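Local coordinates for A rubisco-like protein (PDB 3NWR) that is a rubisco-like protein of the rubisco large-chain family and is probably a lyase, at residues 23-26 / 27-31; 201-204 / 205-208. One frame throughout, in Å; residues are numbered along the deposited sequence.

Contact 1 of 2, residues 23-26 / 27-31; sequences TPLD and PARVA. With SO4 (sulfate ion), chain D.
D26 and R29 meet at the start of helix 27-37, where D26 is the N-cap. The carboxylate oxygen OD2 of D26 accepts from the backbone N of R29 at 2.9 Å. The N-H reaches OD2 on its anti side and 30° out of the carboxylate plane. With CG of D26 anti to its own N (chi1 180°), the carboxylate is swung over the first turn. The same OD2 lies against CB of A28, 3.5 Å away. The other oxygen, OD1, takes a bond from a water that in turn accepts from A28 N, so the water bridges OD1 to A28 N. The backbone O of D26 closes the first helical turn with V30 N at 3.0 Å.

A sulfate, probably from the crystallisation liquor, sits by D26 N and CB, next to L25 and R29. Its O3 accepts from D26 N at 2.9 Å and from R29 NH1 at 3.2 Å. O3 lies in the guanidinium plane, at its edge. The R29 chain bends at chi3 (138°), which brings NH1 round to the anion and to within 3.5 Å of L25 CD1.

Beneath, V30 CG2 packs on L25 CB and lies 3.7 Å from T23 OG1. The T23 OG1 accepts from L25 N, an ST turn, and is hydrogen-bonded to E123 O as well. T23 ends strand 14-23, so the turn links strand to helix in the N-terminal domain. P27 packs on R90 and A92 of strand 89-99, where the helix start meets the antiparallel sheet.

The chemistry is that of a polar helix start with an apolar underside. The carboxylate would be expected to gain stability as an anion from the helix N-terminus, while the sulfate is held by one backbone N-H and one guanidinium.

Contact 2 of 2, residues 201-204 / 205-208; sequences ANPA and HAPL
N202 and L208 meet at the N-terminal entry to helix 208-226, in the TIM-barrel catalytic domain, with their side chains crossing at about a right angle. Between them, residues 203-206 form a type I beta turn that leads into the helix. The amide oxygen OD1 of N202 accepts from L208 N at 2.8 Å. The donor is tilted 25° from the carbonyl plane. CG of N202 is anti to its backbone N (chi1 -167°), which extends the amide across the entry to the helix. OD1 also lies 3.3 Å from P207 CA. The N-cap position belongs to P207, but it is N202 that receives the first helical N-H. The other end of the amide, ND2, is hydrogen-bonded to a glycerol, probably from the crystallisation liquor.

L208 CD2 lies 3.7 Å from A201 O. That carbonyl and A206 O are both hydrogen-bonded by R211 NH1, so one guanidinium links the two segments.

The P203 ring packs over the backbone of A206, with CD 3.5 Å from A206 O. The P207 ring passes beside A204 O. H205 sets its ring obliquely to P203 CB, and its NE2 makes a weak hydrogen bond to R56 O of the second subunit. A204 makes backbone hydrogen bonds to that subunit.

P203 O accepts from A206 N at 3.3 Å, with the donor above the carbonyl plane, 66° out of it.

Contacts 1 and 2 lie on opposite sides of the chain's centre, their centres about 50 Å apart, and do not touch. Each is a partly buried turn that leads into a helix, but they hold different elements. Contact 1 joins a strand to a helix in the N-terminal domain, and no other protein chain touches it. Contact 2 lies in a loop between helices of the catalytic domain and against the second subunit. Their chemistry follows their place. Residues 23-31 use a carboxylate cap, with water and an anion close by. Residues 201-208 use a neutral amide, proline rings and an arginine from the following helix.

Contact 1 of 2, residues 23-26 / 27-31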
loop_
_atom_site.group_PDB
_atom_site.type_symbol
_atom_site.label_atom_id
_atom_site.label_comp_id
_atom_site.label_asym_id
_atom_site.label_seq_id
_atom_site.Cartn_x
_atom_site.Cartn_y
_atom_site.Cartn_z
ATOM N N THR A 23 -12.568 -1.442 -20.556
ATOM C CA THR A 23 -13.587 -2.478 -20.443
ATOM C C THR A 23 -14.112 -2.817 -21.834
ATOM O O THR A 23 -14.201 -1.939 -22.689
ATOM C CB THR A 23 -14.769 -2.012 -19.553
ATOM O OG1 THR A 23 -15.775 -3.030 -19.501
ATOM C CG2 THR A 23 -15.381 -0.704 -20.089
ATOM N N PRO A 24 -14.441 -4.096 -22.069
ATOM C CA PRO A 24 -15.067 -4.429 -23.351
ATOM C C PRO A 24 -16.559 -4.123 -23.294
ATOM O O PRO A 24 -17.246 -4.194 -24.318
ATOM C CB PRO A 24 -14.842 -5.932 -23.457
ATOM C CG PRO A 24 -14.873 -6.408 -22.042
ATOM C CD PRO A 24 -14.258 -5.286 -21.218
ATOM N N LEU A 25 -17.053 -3.791 -22.102
ATOM C CA LEU A 25 -18.457 -3.459 -21.907
ATOM C C LEU A 25 -18.680 -1.964 -22.139
ATOM O O LEU A 25 -17.772 -1.250 -22.571
ATOM C CB LEU A 25 -18.917 -3.874 -20.500
ATOM C CG LEU A 25 -18.530 -5.294 -20.066
ATOM C CD1 LEU A 25 -19.013 -5.584 -18.652
ATOM C CD2 LEU A 25 -19.058 -6.342 -21.047
ATOM N N ASP A 26 -19.889 -1.490 -21.860
ATOM C CA ASP A 26 -20.208 -0.074 -22.015
ATOM C C ASP A 26 -19.541 0.762 -20.922
ATOM O O ASP A 26 -19.825 0.563 -19.743
ATOM C CB ASP A 26 -21.720 0.130 -21.941
ATOM C CG ASP A 26 -22.114 1.580 -22.087
ATOM O OD1 ASP A 26 -21.955 2.119 -23.200
ATOM O OD2 ASP A 26 -22.575 2.180 -21.089
ATOM N N PRO A 27 -18.651 1.692 -21.308
ATOM C CA PRO A 27 -17.941 2.488 -20.293
ATOM C C PRO A 27 -18.863 3.222 -19.323
ATOM O O PRO A 27 -18.577 3.254 -18.127
ATOM C CB PRO A 27 -17.134 3.483 -21.128
ATOM C CG PRO A 27 -16.849 2.729 -22.408
ATOM C CD PRO A 27 -18.106 1.912 -22.661
ATOM N N ALA A 28 -19.954 3.806 -19.810
ATOM C CA ALA A 28 -20.845 4.542 -18.923
ATOM C C ALA A 28 -21.497 3.639 -17.883
ATOM O O ALA A 28 -21.622 4.021 -16.723
ATOM C CB ALA A 28 -21.911 5.293 -19.725
ATOM N N ARG A 29 -21.914 2.442 -18.295
ATOM C CA ARG A 29 -22.508 1.490 -17.363
ATOM C C ARG A 29 -21.485 1.074 -16.312
ATOM O O ARG A 29 -21.791 1.010 -15.118
ATOM C CB ARG A 29 -23.025 0.256 -18.094
ATOM C CG ARG A 29 -23.745 -0.720 -17.179
ATOM C CD ARG A 29 -23.688 -2.142 -17.716
ATOM N NE ARG A 29 -23.431 -3.096 -16.641
ATOM C CZ ARG A 29 -22.743 -4.222 -16.795
ATOM N NH1 ARG A 29 -22.248 -4.536 -17.984
ATOM N NH2 ARG A 29 -22.551 -5.034 -15.760
ATOM N N VAL A 30 -20.268 0.798 -16.767
ATOM C CA VAL A 30 -19.200 0.388 -15.869
ATOM C C VAL A 30 -18.877 1.501 -14.884
ATOM O O VAL A 30 -18.678 1.239 -13.698
ATOM C CB VAL A 30 -17.954 -0.067 -16.658
ATOM C CG1 VAL A 30 -16.810 -0.435 -15.718
ATOM C CG2 VAL A 30 -18.325 -1.256 -17.544
ATOM N N ALA A 31 -18.846 2.743 -15.362
ATOM C CA ALA A 31 -18.587 3.875 -14.478
ATOM C C ALA A 31 -19.632 3.934 -13.370
ATOM O O ALA A 31 -19.316 4.225 -12.217
ATOM C CB ALA A 31 -18.562 5.182 -15.275
HETATM S S SO4 D . -22.856 -3.781 -21.549
HETATM O O1 SO4 D . -23.065 -5.025 -20.814
HETATM O O2 SO4 D . -21.998 -4.032 -22.702
HETATM O O3 SO4 D . -22.236 -2.791 -20.681
HETATM O O4 SO4 D . -24.149 -3.275 -22.003
HETATM O O HOH W 1 -20.647 4.560 -22.490
#

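Contact 2 of 2, residues 201-204 / 205-208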
loop_
_atom_site.group_PDB
_atom_site.type_symbol
_atom_site.label_atom_id
_atom_site.label_comp_id
_atom_site.label_asym_id
_atom_site.label_seq_id
_atom_site.Cartn_x
_atom_site.Cartn_y
_atom_site.Cartn_z
ATOM N N ALA A 201 16.699 0.950 8.698
ATOM C CA ALA A 201 15.864 1.576 9.717
ATOM C C ALA A 201 16.391 1.219 11.100
ATOM O O ALA A 201 16.950 2.071 11.792
ATOM C CB ALA A 201 14.414 1.154 9.557
ATOM N N ASN A 202 16.220 -0.042 11.492
ATOM C CA ASN A 202 16.705 -0.514 12.790
ATOM C C ASN A 202 17.491 -1.824 12.637
ATOM O O ASN A 202 17.172 -2.829 13.272
ATOM C CB ASN A 202 15.528 -0.684 13.750
ATOM C CG ASN A 202 15.963 -0.862 15.198
ATOM O OD1 ASN A 202 17.049 -0.432 15.603
ATOM N ND2 ASN A 202 15.104 -1.492 15.986
ATOM N N PRO A 203 18.518 -1.818 11.772
ATOM C CA PRO A 203 19.284 -3.045 11.535
ATOM C C PRO A 203 20.095 -3.439 12.764
ATOM O O PRO A 203 20.440 -2.581 13.568
ATOM C CB PRO A 203 20.233 -2.644 10.406
ATOM C CG PRO A 203 20.480 -1.170 10.652
ATOM C CD PRO A 203 19.161 -0.637 11.167
ATOM N N ALA A 204 20.418 -4.720 12.891
ATOM C CA ALA A 204 21.311 -5.158 13.959
ATOM C C ALA A 204 22.687 -4.486 13.842
ATOM O O ALA A 204 23.355 -4.238 14.848
ATOM C CB ALA A 204 21.439 -6.685 13.957
ATOM N N HIS A 205 23.096 -4.167 12.613
ATOM C CA HIS A 205 24.403 -3.553 12.366
ATOM C C HIS A 205 24.557 -2.184 13.023
ATOM O O HIS A 205 25.647 -1.794 13.452
ATOM C CB HIS A 205 24.642 -3.412 10.864
ATOM C CG HIS A 205 24.467 -4.690 10.107
ATOM N ND1 HIS A 205 23.580 -4.826 9.060
ATOM C CD2 HIS A 205 25.067 -5.896 10.253
ATOM C CE1 HIS A 205 23.650 -6.057 8.586
ATOM N NE2 HIS A 205 24.537 -6.729 9.299
ATOM N N ALA A 206 23.457 -1.446 13.071
ATOM C CA ALA A 206 23.472 -0.080 13.567
ATOM C C ALA A 206 22.069 0.274 14.022
ATOM O O ALA A 206 21.358 1.010 13.341
ATOM C CB ALA A 206 23.940 0.880 12.477
ATOM N N PRO A 207 21.660 -0.261 15.180
ATOM C CA PRO A 207 20.303 -0.044 15.677
ATOM C C PRO A 207 19.987 1.438 15.747
ATOM O O PRO A 207 20.856 2.266 16.022
ATOM C CB PRO A 207 20.340 -0.658 17.082
ATOM C CG PRO A 207 21.412 -1.697 16.991
ATOM C CD PRO A 207 22.458 -1.097 16.095
ATOM N N LEU A 208 18.728 1.751 15.488
ATOM C CA LEU A 208 18.258 3.119 15.422
ATOM C C LEU A 208 18.779 3.959 16.581
ATOM O O LEU A 208 19.335 5.042 16.372
ATOM C CB LEU A 208 16.735 3.118 15.384
ATOM C CG LEU A 208 15.975 4.413 15.103
ATOM C CD1 LEU A 208 15.967 5.321 16.326
ATOM C CD2 LEU A 208 16.535 5.111 13.875
#